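LAE5 (Uncultured bacterium, PDB 5JD3) probably hydrolyses ester bonds, as an esterase of the GDSL-like lipase/acylhydrolase family. Local coordinates at residues N227-L230 with A231-C235; I37-A40 with G41-K44; D193-G196 with A197-Y201; G85-V88 with R89-A92; P132-Y135 with E136-D140. One frame throughout, in Å; residues are numbered along the deposited sequence.

Interaction 1: residues N227-L230 with A231-C235; sequences NAFL and AATGC
F229 and T233 meet at the C-terminal end of helix 219-232, where a Schellman motif closes the helix. The two side chains run slantwise to one another: methyl CG2 of T233 sits over one face of the F229 ring, displaced toward its rim, with CE2 of F229 as its closest ring atom at 4.0 Å. F229 turns its ring to the methyl by holding CG opposite the backbone N (chi1 -178°). On T233 the other branch, OG1, occupies the crowded position between backbone N and carbonyl carbon (chi1 60°), from which it looks back at the last turn. It lies 3.0 Å from F229 O and 3.1 Å from L230 O, and its single proton can serve either carbonyl. A valine here would probably keep a methyl on the F229 ring but lose the hydroxyl, costing both carbonyl oxygens a possible donor. L230 O also accepts the motif's nearly straight bond from C235 N at 2.8 Å, while G234, with its positive phi, makes the reversal and gives a weak bond to A231 O. The F229 side chain also packs on I154 and L156 of strand 152-156, and L230 lies on L63 and H66 of helix 59-70. The branch CD2 of L230 touches SG of C235 at 3.7 Å.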
loop_
_atom_site.group_PDB
_atom_site.type_symbol
_atom_site.label_atom_id
_atom_site.label_comp_id
_atom_site.label_asym_id
_atom_site.label_seq_id
_atom_site.Cartn_x
_atom_site.Cartn_y
_atom_site.Cartn_z
ATOM N N ASN A 227 5.877 -9.402 2.741
ATOM C CA ASN A 227 6.668 -9.792 3.903
ATOM C C ASN A 227 6.988 -8.616 4.820
ATOM O O ASN A 227 7.143 -8.789 6.028
ATOM C CB ASN A 227 7.962 -10.474 3.459
ATOM C CG ASN A 227 7.731 -11.884 2.954
ATOM O OD1 ASN A 227 6.593 -12.346 2.867
ATOM N ND2 ASN A 227 8.811 -12.576 2.613
ATOM N N ALA A 228 7.089 -7.423 4.243
ATOM C CA ALA A 228 7.290 -6.216 5.035
ATOM C C ALA A 228 6.051 -5.941 5.879
ATOM O O ALA A 228 6.149 -5.570 7.050
ATOM C CB ALA A 228 7.601 -5.031 4.136
ATOM N N PHE A 229 4.887 -6.137 5.268
ATOM C CA PHE A 229 3.603 -5.973 5.940
ATOM C C PHE A 229 3.450 -6.974 7.080
ATOM O O PHE A 229 3.090 -6.606 8.200
ATOM C CB PHE A 229 2.461 -6.133 4.930
ATOM C CG PHE A 229 1.089 -5.927 5.512
ATOM C CD1 PHE A 229 0.467 -4.692 5.429
ATOM C CD2 PHE A 229 0.409 -6.972 6.117
ATOM C CE1 PHE A 229 -0.798 -4.500 5.953
ATOM C CE2 PHE A 229 -0.853 -6.785 6.645
ATOM C CZ PHE A 229 -1.458 -5.549 6.562
ATOM N N LEU A 230 3.719 -8.241 6.781
ATOM C CA LEU A 230 3.578 -9.320 7.753
ATOM C C LEU A 230 4.510 -9.144 8.945
ATOM O O LEU A 230 4.113 -9.364 10.091
ATOM C CB LEU A 230 3.839 -10.670 7.085
ATOM C CG LEU A 230 2.815 -11.097 6.033
ATOM C CD1 LEU A 230 3.351 -12.245 5.196
ATOM C CD2 LEU A 230 1.499 -11.479 6.693
ATOM N N ALA A 231 5.748 -8.749 8.668
ATOM C CA ALA A 231 6.740 -8.536 9.716
ATOM C C ALA A 231 6.325 -7.395 10.637
ATOM O O ALA A 231 6.466 -7.489 11.857
ATOM C CB ALA A 231 8.105 -8.257 9.105
ATOM N N ALA A 232 5.812 -6.321 10.045
ATOM C CA ALA A 232 5.374 -5.157 10.807
ATOM C C ALA A 232 4.158 -5.483 11.668
ATOM O O ALA A 232 3.952 -4.880 12.720
ATOM C CB ALA A 232 5.065 -3.999 9.870
ATOM N N THR A 233 3.355 -6.439 11.213
ATOM C CA THR A 233 2.168 -6.856 11.948
ATOM C C THR A 233 2.436 -8.135 12.739
ATOM O O THR A 233 1.521 -8.730 13.307
ATOM C CB THR A 233 0.969 -7.077 11.008
ATOM O OG1 THR A 233 1.291 -8.089 10.046
ATOM C CG2 THR A 233 0.620 -5.787 10.281
ATOM N N GLY A 234 3.698 -8.554 12.759
ATOM C CA GLY A 234 4.136 -9.661 13.591
ATOM C C GLY A 234 3.553 -11.025 13.262
ATOM O O GLY A 234 3.268 -11.811 14.165
ATOM N N CYS A 235 3.376 -11.307 11.975
ATOM C CA CYS A 235 2.922 -12.624 11.533
ATOM C C CYS A 235 3.679 -13.093 10.294
ATOM O O CYS A 235 3.124 -13.785 9.439
ATOM C CB CYS A 235 1.418 -12.616 11.254
ATOM S SG CYS A 235 0.823 -11.216 10.280
#

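Interaction 2: residues I37-A40 with G41-K44; sequences ITDA and GRDK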
loop_
_atom_site.group_PDB
_atom_site.type_symbol
_atom_site.label_atom_id
_atom_site.label_comp_id
_atom_site.label_asym_id
_atom_site.label_seq_id
_atom_site.Cartn_x
_atom_site.Cartn_y
_atom_site.Cartn_z
ATOM N N ILE A 37 -0.503 -1.328 -7.597
ATOM C CA ILE A 37 0.290 -2.253 -6.800
ATOM C C ILE A 37 -0.621 -2.999 -5.827
ATOM O O ILE A 37 -0.374 -4.156 -5.488
ATOM C CB ILE A 37 1.412 -1.522 -6.037
ATOM C CG1 ILE A 37 2.274 -0.723 -7.015
ATOM C CG2 ILE A 37 2.275 -2.510 -5.266
ATOM C CD1 ILE A 37 2.913 -1.571 -8.096
ATOM N N THR A 38 -1.687 -2.331 -5.398
ATOM C CA THR A 38 -2.712 -2.966 -4.580
ATOM C C THR A 38 -3.722 -3.691 -5.469
ATOM O O THR A 38 -4.107 -4.827 -5.189
ATOM C CB THR A 38 -3.447 -1.944 -3.695
ATOM O OG1 THR A 38 -2.497 -1.255 -2.873
ATOM C CG2 THR A 38 -4.466 -2.637 -2.806
ATOM N N ASP A 39 -4.137 -3.016 -6.539
ATOM C CA ASP A 39 -5.074 -3.566 -7.519
ATOM C C ASP A 39 -4.612 -4.927 -8.028
ATOM O O ASP A 39 -5.296 -5.933 -7.839
ATOM C CB ASP A 39 -5.235 -2.592 -8.693
ATOM C CG ASP A 39 -6.421 -2.927 -9.586
ATOM O OD1 ASP A 39 -6.841 -4.101 -9.637
ATOM O OD2 ASP A 39 -6.928 -2.002 -10.252
ATOM N N ALA A 40 -3.455 -4.938 -8.684
ATOM C CA ALA A 40 -2.831 -6.163 -9.184
ATOM C C ALA A 40 -3.733 -6.950 -10.136
ATOM O O ALA A 40 -3.632 -8.174 -10.227
ATOM C CB ALA A 40 -2.400 -7.044 -8.019
ATOM N N GLY A 41 -4.613 -6.245 -10.840
ATOM C CA GLY A 41 -5.439 -6.858 -11.865
ATOM C C GLY A 41 -6.641 -7.629 -11.353
ATOM O O GLY A 41 -7.110 -8.560 -12.007
ATOM N N ARG A 42 -7.143 -7.241 -10.186
ATOM C CA ARG A 42 -8.329 -7.875 -9.618
ATOM C C ARG A 42 -9.557 -7.596 -10.477
ATOM O O ARG A 42 -9.577 -6.643 -11.256
ATOM C CB ARG A 42 -8.575 -7.379 -8.190
ATOM C CG ARG A 42 -8.997 -5.918 -8.111
ATOM C CD ARG A 42 -9.126 -5.448 -6.673
ATOM N NE ARG A 42 -9.460 -4.029 -6.584
ATOM C CZ ARG A 42 -10.697 -3.556 -6.468
ATOM N NH1 ARG A 42 -11.727 -4.390 -6.421
ATOM N NH2 ARG A 42 -10.905 -2.248 -6.394
ATOM N N ASP A 43 -10.578 -8.433 -10.337
ATOM C CA ASP A 43 -11.858 -8.172 -10.982
ATOM C C ASP A 43 -12.660 -7.216 -10.107
ATOM O O ASP A 43 -13.177 -7.607 -9.060
ATOM C CB ASP A 43 -12.633 -9.469 -11.219
ATOM C CG ASP A 43 -13.988 -9.232 -11.863
ATOM O OD1 ASP A 43 -14.146 -8.211 -12.566
ATOM O OD2 ASP A 43 -14.896 -10.068 -11.671
ATOM N N LYS A 44 -12.756 -5.964 -10.541
ATOM C CA LYS A 44 -13.398 -4.921 -9.746
ATOM C C LYS A 44 -14.905 -5.125 -9.622
ATOM O O LYS A 44 -15.550 -4.519 -8.766
ATOM C CB LYS A 44 -13.110 -3.543 -10.345
ATOM C CG LYS A 44 -11.650 -3.133 -10.283
ATOM C CD LYS A 44 -11.451 -1.729 -10.827
ATOM C CE LYS A 44 -9.985 -1.338 -10.814
ATOM N NZ LYS A 44 -9.757 0.002 -11.421
HETATM O O HOH W 1 -8.332 -4.368 -12.069
#
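D39 and R42 are the end residues of a type I' beta turn, with A40 and G41 at its corners, following helix 36-39, where GDSL-type hydrolases carry their signature sequence. The compact part of the contact is gathered round D39 OD1. R42 N donates to it at 3.2 Å, nearly in line with its C-O bond, and also closes the turn by a bond to D39 O; G41 N adds a weak bond to the same OD1. A water donates to OD1 at 2.9 Å and to R42 O at 2.7 Å, so that carboxylate and turn backbone are joined twice. D39 presents this oxygen because CG stands opposite the backbone N (chi1 -167°). The side chain of R42 crosses it at about a right angle, with CG 3.2 Å from OD1, but the guanidinium points no N-H at the acid: its NE is bound to G82 O instead. Looser is the side of the exposed K44. CG of K44 lies over the centre of one face of the R42 guanidinium, and the extended chain beyond it carries the ammonium to a long salt bridge with D39, whose OD2 is also hydrogen-bonded to S84 OG. D39 is close to, but not in contact with, a probable Ser-His-Asp triad. CE of K44 approaches D39 OD2 to 3.2 Å, with NZ standing back at 3.7 Å.

Interaction 3: residues D193-G196 with A197-Y201; sequences DVQG and AFDRY
Q195 and D199, one helical turn apart, are joined by a side-chain hydrogen bond in helix 194-201, in which Q195 NE2 donates to D199 OD1 at 3.0 Å. The oxygen is met from above the carboxylate plane, and amide and carboxylate are turned 29° from each other. Q195 reaches it by bending at chi2 (66°), while its OE1 accepts from F160 N. D199 OD2 forms a salt bridge with R170, so an asparagine in place of D199 would probably weaken the hold on that arginine by leaving its charge without this mate. A second polar group starts the helix: D193, the N-cap, receives G196 N on OD2 at 3.0 Å, and the same oxygen is paired with R181. Backbone bonds such as F198 N to V194 O continue the helix from there. Among the apolar contacts, V194 and F198 lie side by side and point the same way, CG1 of V194 meeting the ring at CE2, 3.7 Å away. The flat guanidinium of R200 separately lays one face over A197 CA. The helix directly follows strand 190-192 at the edge of the sheet, and it rests V194 and F198 on I225 and A197 on V224 of helix 219-232.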
loop_
_atom_site.group_PDB
_atom_site.type_symbol
_atom_site.label_atom_id
_atom_site.label_comp_id
_atom_site.label_asym_id
_atom_site.label_seq_id
_atom_site.Cartn_x
_atom_site.Cartn_y
_atom_site.Cartn_z
ATOM N N ASP A 193 7.585 -0.141 6.291
ATOM C CA ASP A 193 8.659 0.388 5.462
ATOM C C ASP A 193 8.916 -0.524 4.265
ATOM O O ASP A 193 9.840 -1.336 4.275
ATOM C CB ASP A 193 9.937 0.561 6.286
ATOM C CG ASP A 193 11.056 1.213 5.498
ATOM O OD1 ASP A 193 12.234 1.013 5.862
ATOM O OD2 ASP A 193 10.759 1.927 4.516
ATOM N N VAL A 194 8.082 -0.385 3.241
ATOM C CA VAL A 194 8.209 -1.170 2.019
ATOM C C VAL A 194 9.475 -0.795 1.255
ATOM O O VAL A 194 10.169 -1.663 0.722
ATOM C CB VAL A 194 6.986 -0.977 1.102
ATOM C CG1 VAL A 194 7.106 -1.849 -0.141
ATOM C CG2 VAL A 194 5.702 -1.288 1.857
ATOM N N GLN A 195 9.768 0.501 1.207
ATOM C CA GLN A 195 10.957 1.001 0.523
ATOM C C GLN A 195 12.225 0.390 1.108
ATOM O O GLN A 195 13.115 -0.036 0.373
ATOM C CB GLN A 195 11.027 2.527 0.609
ATOM C CG GLN A 195 12.253 3.131 -0.058
ATOM C CD GLN A 195 12.261 2.923 -1.558
ATOM O OE1 GLN A 195 11.559 3.613 -2.297
ATOM N NE2 GLN A 195 13.060 1.965 -2.019
ATOM N N GLY A 196 12.297 0.349 2.434
ATOM C CA GLY A 196 13.428 -0.248 3.120
ATOM C C GLY A 196 13.546 -1.728 2.815
ATOM O O GLY A 196 14.650 -2.257 2.688
ATOM N N ALA A 197 12.401 -2.395 2.696
ATOM C CA ALA A 197 12.369 -3.814 2.363
ATOM C C ALA A 197 12.979 -4.056 0.988
ATOM O O ALA A 197 13.743 -5.002 0.797
ATOM C CB ALA A 197 10.942 -4.343 2.414
ATOM N N PHE A 198 12.639 -3.194 0.034
ATOM C CA PHE A 198 13.218 -3.281 -1.302
ATOM C C PHE A 198 14.708 -2.962 -1.269
ATOM O O PHE A 198 15.496 -3.586 -1.979
ATOM C CB PHE A 198 12.497 -2.342 -2.273
ATOM C CG PHE A 198 11.254 -2.933 -2.880
ATOM C CD1 PHE A 198 11.330 -4.057 -3.686
ATOM C CD2 PHE A 198 10.013 -2.358 -2.656
ATOM C CE1 PHE A 198 10.192 -4.604 -4.249
ATOM C CE2 PHE A 198 8.870 -2.902 -3.218
ATOM C CZ PHE A 198 8.961 -4.025 -4.015
ATOM N N ASP A 199 15.091 -1.997 -0.436
ATOM C CA ASP A 199 16.493 -1.608 -0.302
ATOM C C ASP A 199 17.354 -2.767 0.189
ATOM O O ASP A 199 18.516 -2.893 -0.195
ATOM C CB ASP A 199 16.637 -0.415 0.646
ATOM C CG ASP A 199 16.116 0.875 0.044
ATOM O OD1 ASP A 199 15.761 0.872 -1.155
ATOM O OD2 ASP A 199 16.071 1.893 0.764
ATOM N N ARG A 200 16.781 -3.610 1.042
ATOM C CA ARG A 200 17.482 -4.791 1.530
ATOM C C ARG A 200 17.620 -5.831 0.425
ATOM O O ARG A 200 18.673 -6.451 0.268
ATOM C CB ARG A 200 16.757 -5.389 2.737
ATOM C CG ARG A 200 17.224 -4.835 4.073
ATOM C CD ARG A 200 16.296 -5.251 5.202
ATOM N NE ARG A 200 15.168 -4.335 5.343
ATOM C CZ ARG A 200 13.938 -4.709 5.673
ATOM N NH1 ARG A 200 12.973 -3.804 5.780
ATOM N NH2 ARG A 200 13.668 -5.988 5.893
ATOM N N TYR A 201 16.550 -6.012 -0.342
ATOM C CA TYR A 201 16.553 -6.942 -1.465
ATOM C C TYR A 201 17.577 -6.526 -2.516
ATOM O O TYR A 201 18.293 -7.364 -3.064
ATOM C CB TYR A 201 15.160 -7.024 -2.096
ATOM C CG TYR A 201 15.013 -8.109 -3.141
ATOM C CD1 TYR A 201 14.491 -9.352 -2.811
ATOM C CD2 TYR A 201 15.392 -7.888 -4.461
ATOM C CE1 TYR A 201 14.353 -10.346 -3.764
ATOM C CE2 TYR A 201 15.260 -8.876 -5.418
ATOM C CZ TYR A 201 14.738 -10.101 -5.065
ATOM O OH TYR A 201 14.603 -11.084 -6.018
#

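Interaction 4: residues G85-V88 with R89-A92; sequences GNTV and RDLA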
loop_
_atom_site.group_PDB
_atom_site.type_symbol
_atom_site.label_atom_id
_atom_site.label_comp_id
_atom_site.label_asym_id
_atom_site.label_seq_id
_atom_site.Cartn_x
_atom_site.Cartn_y
_atom_site.Cartn_z
ATOM N N GLY A 85 -3.578 3.618 -11.250
ATOM C CA GLY A 85 -3.407 5.006 -11.645
ATOM C C GLY A 85 -3.761 6.009 -10.564
ATOM O O GLY A 85 -3.565 7.213 -10.733
ATOM N N ASN A 86 -4.272 5.510 -9.443
ATOM C CA ASN A 86 -4.770 6.369 -8.375
ATOM C C ASN A 86 -3.700 7.172 -7.647
ATOM O O ASN A 86 -2.612 6.673 -7.356
ATOM C CB ASN A 86 -5.541 5.534 -7.351
ATOM C CG ASN A 86 -7.014 5.419 -7.683
ATOM O OD1 ASN A 86 -7.867 5.502 -6.798
ATOM N ND2 ASN A 86 -7.322 5.240 -8.961
ATOM N N THR A 87 -4.028 8.428 -7.362
ATOM C CA THR A 87 -3.249 9.247 -6.447
ATOM C C THR A 87 -4.026 9.347 -5.141
ATOM O O THR A 87 -5.103 8.766 -5.014
ATOM C CB THR A 87 -2.979 10.652 -7.015
ATOM O OG1 THR A 87 -4.218 11.352 -7.178
ATOM C CG2 THR A 87 -2.270 10.559 -8.358
ATOM N N VAL A 88 -3.491 10.082 -4.172
ATOM C CA VAL A 88 -4.198 10.273 -2.911
ATOM C C VAL A 88 -5.431 11.146 -3.152
ATOM O O VAL A 88 -6.384 11.128 -2.373
ATOM C CB VAL A 88 -3.289 10.907 -1.833
ATOM C CG1 VAL A 88 -3.042 12.380 -2.129
ATOM C CG2 VAL A 88 -3.897 10.727 -0.448
ATOM N N ARG A 89 -5.405 11.894 -4.251
ATOM C CA ARG A 89 -6.538 12.706 -4.671
ATOM C C ARG A 89 -7.711 11.818 -5.079
ATOM O O ARG A 89 -8.862 12.097 -4.745
ATOM C CB ARG A 89 -6.133 13.623 -5.828
ATOM C CG ARG A 89 -7.211 14.592 -6.281
ATOM C CD ARG A 89 -6.766 15.367 -7.516
ATOM N NE ARG A 89 -5.749 16.369 -7.205
ATOM C CZ ARG A 89 -4.691 16.624 -7.970
ATOM N NH1 ARG A 89 -4.501 15.944 -9.093
ATOM N NH2 ARG A 89 -3.820 17.556 -7.609
ATOM N N ASP A 90 -7.403 10.743 -5.798
ATOM C CA ASP A 90 -8.417 9.793 -6.241
ATOM C C ASP A 90 -8.981 8.989 -5.073
ATOM O O ASP A 90 -10.164 8.651 -5.054
ATOM C CB ASP A 90 -7.838 8.843 -7.292
ATOM C CG ASP A 90 -7.344 9.570 -8.526
ATOM O OD1 ASP A 90 -7.951 10.597 -8.898
ATOM O OD2 ASP A 90 -6.348 9.115 -9.127
ATOM N N LEU A 91 -8.123 8.682 -4.105
ATOM C CA LEU A 91 -8.524 7.919 -2.927
ATOM C C LEU A 91 -9.572 8.659 -2.105
ATOM O O LEU A 91 -10.557 8.069 -1.660
ATOM C CB LEU A 91 -7.308 7.605 -2.053
ATOM C CG LEU A 91 -6.722 6.196 -2.153
ATOM C CD1 LEU A 91 -6.387 5.845 -3.593
ATOM C CD2 LEU A 91 -5.494 6.069 -1.264
ATOM N N ALA A 92 -9.353 9.954 -1.910
ATOM C CA ALA A 92 -10.245 10.776 -1.102
ATOM C C ALA A 92 -11.638 10.872 -1.716
ATOM O O ALA A 92 -12.633 10.992 -1.002
ATOM C CB ALA A 92 -9.654 12.165 -0.917
HETATM O O HOH W 2 -4.824 12.917 -9.667
#
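T87 N donates to D90 OD2 at 3.0 Å, the shortest hydrogen bond between these neighbours and one arm of the capping box that starts helix 88-100. The bond is fairly straight (160°), although OD2 is met from above the carboxylate plane. D90 turns its acid back to the cap with CG opposite its own carbonyl carbon (chi1 -60°). The other arm belongs to the N-cap residue: T87 OG1 accepts from R89 N at 3.2 Å, a weak bond, and is also hydrogen-bonded to a water at 3.0 Å. This water is in turn reached, weakly, by R89 NH1. T87 and R89 point the same way, side by side, and CB of R89 comes within 3.3 Å of OG1. T87 O, for its part, receives L91 N at 3.2 Å and a weaker bond from D90 N, the first backbone bonds of the helix. The remaining backbone N of the first turn, that of V88, is bound by D115 OD1.

N86 crosses D90 obliquely, its amide steeply inclined to the carboxylate (63°), and its OD1 is held by R94 NE. The guanidinium of R89, bent at chi3, leads off to a salt bridge with E134 of helix 132-146, and V88 lies against Y135 and T138 of that same helix. The box lies where the loop after strand 77-82 passes into the helix. At its edge, N86 OD1 lies 3.4 Å from D90 CB and 3.5 Å from methyl CD1 of L91.

Interaction 5: residues P132-Y135 with E136-D140; sequences PEEY and EKTLD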
loop_
_atom_site.group_PDB
_atom_site.type_symbol
_atom_site.label_atom_id
_atom_site.label_comp_id
_atom_site.label_asym_id
_atom_site.label_seq_id
_atom_site.Cartn_x
_atom_site.Cartn_y
_atom_site.Cartn_z
ATOM N N PRO A 132 3.809 17.982 -2.637
ATOM C CA PRO A 132 4.044 17.453 -1.287
ATOM C C PRO A 132 3.045 17.971 -0.254
ATOM O O PRO A 132 2.640 17.224 0.638
ATOM C CB PRO A 132 5.455 17.945 -0.962
ATOM C CG PRO A 132 6.121 18.041 -2.285
ATOM C CD PRO A 132 5.056 18.477 -3.253
ATOM N N GLU A 133 2.651 19.235 -0.386
ATOM C CA GLU A 133 1.707 19.847 0.541
ATOM C C GLU A 133 0.324 19.206 0.447
ATOM O O GLU A 133 -0.284 18.873 1.465
ATOM C CB GLU A 133 1.608 21.351 0.283
ATOM C CG GLU A 133 0.571 22.060 1.136
ATOM C CD GLU A 133 0.614 23.567 0.971
ATOM O OE1 GLU A 133 1.683 24.093 0.596
ATOM O OE2 GLU A 133 -0.420 24.223 1.213
ATOM N N GLU A 134 -0.170 19.037 -0.777
ATOM C CA GLU A 134 -1.473 18.416 -0.991
ATOM C C GLU A 134 -1.458 16.959 -0.546
ATOM O O GLU A 134 -2.421 16.473 0.047
ATOM C CB GLU A 134 -1.887 18.508 -2.461
ATOM C CG GLU A 134 -3.219 17.836 -2.764
ATOM C CD GLU A 134 -3.595 17.904 -4.231
ATOM O OE1 GLU A 134 -2.808 18.464 -5.023
ATOM O OE2 GLU A 134 -4.678 17.397 -4.592
ATOM N N TYR A 135 -0.358 16.271 -0.837
ATOM C CA TYR A 135 -0.198 14.873 -0.460
ATOM C C TYR A 135 -0.305 14.693 1.051
ATOM O O TYR A 135 -1.039 13.831 1.526
ATOM C CB TYR A 135 1.143 14.333 -0.961
ATOM C CG TYR A 135 1.395 12.882 -0.612
ATOM C CD1 TYR A 135 0.847 11.859 -1.375
ATOM C CD2 TYR A 135 2.188 12.536 0.474
ATOM C CE1 TYR A 135 1.075 10.532 -1.060
ATOM C CE2 TYR A 135 2.423 11.211 0.796
ATOM C CZ TYR A 135 1.865 10.214 0.025
ATOM O OH TYR A 135 2.096 8.894 0.340
ATOM N N GLU A 136 0.423 15.516 1.798
ATOM C CA GLU A 136 0.393 15.452 3.256
ATOM C C GLU A 136 -0.992 15.776 3.801
ATOM O O GLU A 136 -1.558 15.005 4.575
ATOM C CB GLU A 136 1.417 16.413 3.863
ATOM C CG GLU A 136 1.292 16.558 5.373
ATOM C CD GLU A 136 2.353 17.461 5.969
ATOM O OE1 GLU A 136 2.830 18.373 5.262
ATOM O OE2 GLU A 136 2.707 17.262 7.151
ATOM N N LYS A 137 -1.527 16.921 3.386
ATOM C CA LYS A 137 -2.819 17.402 3.861
ATOM C C LYS A 137 -3.934 16.388 3.618
ATOM O O LYS A 137 -4.752 16.133 4.500
ATOM C CB LYS A 137 -3.167 18.731 3.186
ATOM C CG LYS A 137 -4.391 19.427 3.759
ATOM C CD LYS A 137 -3.997 20.683 4.521
ATOM C CE LYS A 137 -5.214 21.522 4.877
ATOM N NZ LYS A 137 -4.838 22.762 5.615
ATOM N N THR A 138 -3.954 15.809 2.422
ATOM C CA THR A 138 -4.983 14.840 2.056
ATOM C C THR A 138 -4.800 13.521 2.803
ATOM O O THR A 138 -5.764 12.948 3.310
ATOM C CB THR A 138 -4.985 14.564 0.540
ATOM O OG1 THR A 138 -5.045 15.805 -0.174
ATOM C CG2 THR A 138 -6.177 13.704 0.152
ATOM N N LEU A 139 -3.560 13.046 2.866
ATOM C CA LEU A 139 -3.244 11.791 3.543
ATOM C C LEU A 139 -3.551 11.876 5.034
ATOM O O LEU A 139 -4.121 10.954 5.615
ATOM C CB LEU A 139 -1.773 11.426 3.331
ATOM C CG LEU A 139 -1.284 10.081 3.870
ATOM C CD1 LEU A 139 -1.941 8.936 3.122
ATOM C CD2 LEU A 139 0.230 9.993 3.770
ATOM N N ASP A 140 -3.165 12.993 5.643
ATOM C CA ASP A 140 -3.422 13.234 7.059
ATOM C C ASP A 140 -4.918 13.316 7.335
ATOM O O ASP A 140 -5.397 12.861 8.373
ATOM C CB ASP A 140 -2.727 14.522 7.510
ATOM C CG ASP A 140 -3.102 14.926 8.922
ATOM O OD1 ASP A 140 -2.424 14.477 9.870
ATOM O OD2 ASP A 140 -4.070 15.700 9.084
#
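E136, K137, T138 and L139 donate their backbone N-H groups to the carbonyls of P132, E133, E134 and Y135 in turn, the regular i to i-4 pattern of the first turns of helix 132-146. E134 O carries an extra load, since T138 grips it twice: N at 2.9 Å and OG1 at 2.7 Å, arriving from opposite faces of the carbonyl plane. The hydroxyl folds back to it because OG1 lies beside the backbone N of T138 (chi1 -52°), which satisfies the polar branch within its own helix; T138 packs on V88 and A92 of helix 88-100. E134 and T138 run side by side, CG of the acid 3.8 Å from OG1. On the buried side, Y135 and L139 also point the same way; CD2 of L139 touches the tyrosine at CE2, 3.9 Å away, and reaches along the ring to OH at 4.1 Å. That hydroxyl is bonded to I111 O, and the Y135 ring meets the ring of Y176. L139 lies on M180, while P132 touches R172, Y176 and L179, all of helix 168-187. Such threonine-to-carbonyl bonds are common in helices generally; the one-sided apolar face fits a helix flanking the parallel sheet of an alpha/beta fold.

In the fold
Along the chain the order is interaction 2, 4, 5, 3 and 1, and all belong to the helices and connections round one five-stranded parallel sheet with strand order 2-1-3-4-5. Two pairs touch. Interactions 4 and 5, with centres about 11 Å apart, bring helices 88-100 and 132-146 together through the salt bridge from R89 NH2 to E134 OE1 at 2.9 Å, with T138 CG2 4.0 Å from A92 CB. Interactions 1 and 3 join helices 219-232 and 194-201, A228 CB meeting A197 CB at 3.8 Å. Interactions 2 and 4, their nearest atoms about 6 Å apart, lie near the probable catalytic triad, whereas interactions 1, 3 and 5 are helical packing round the sheet.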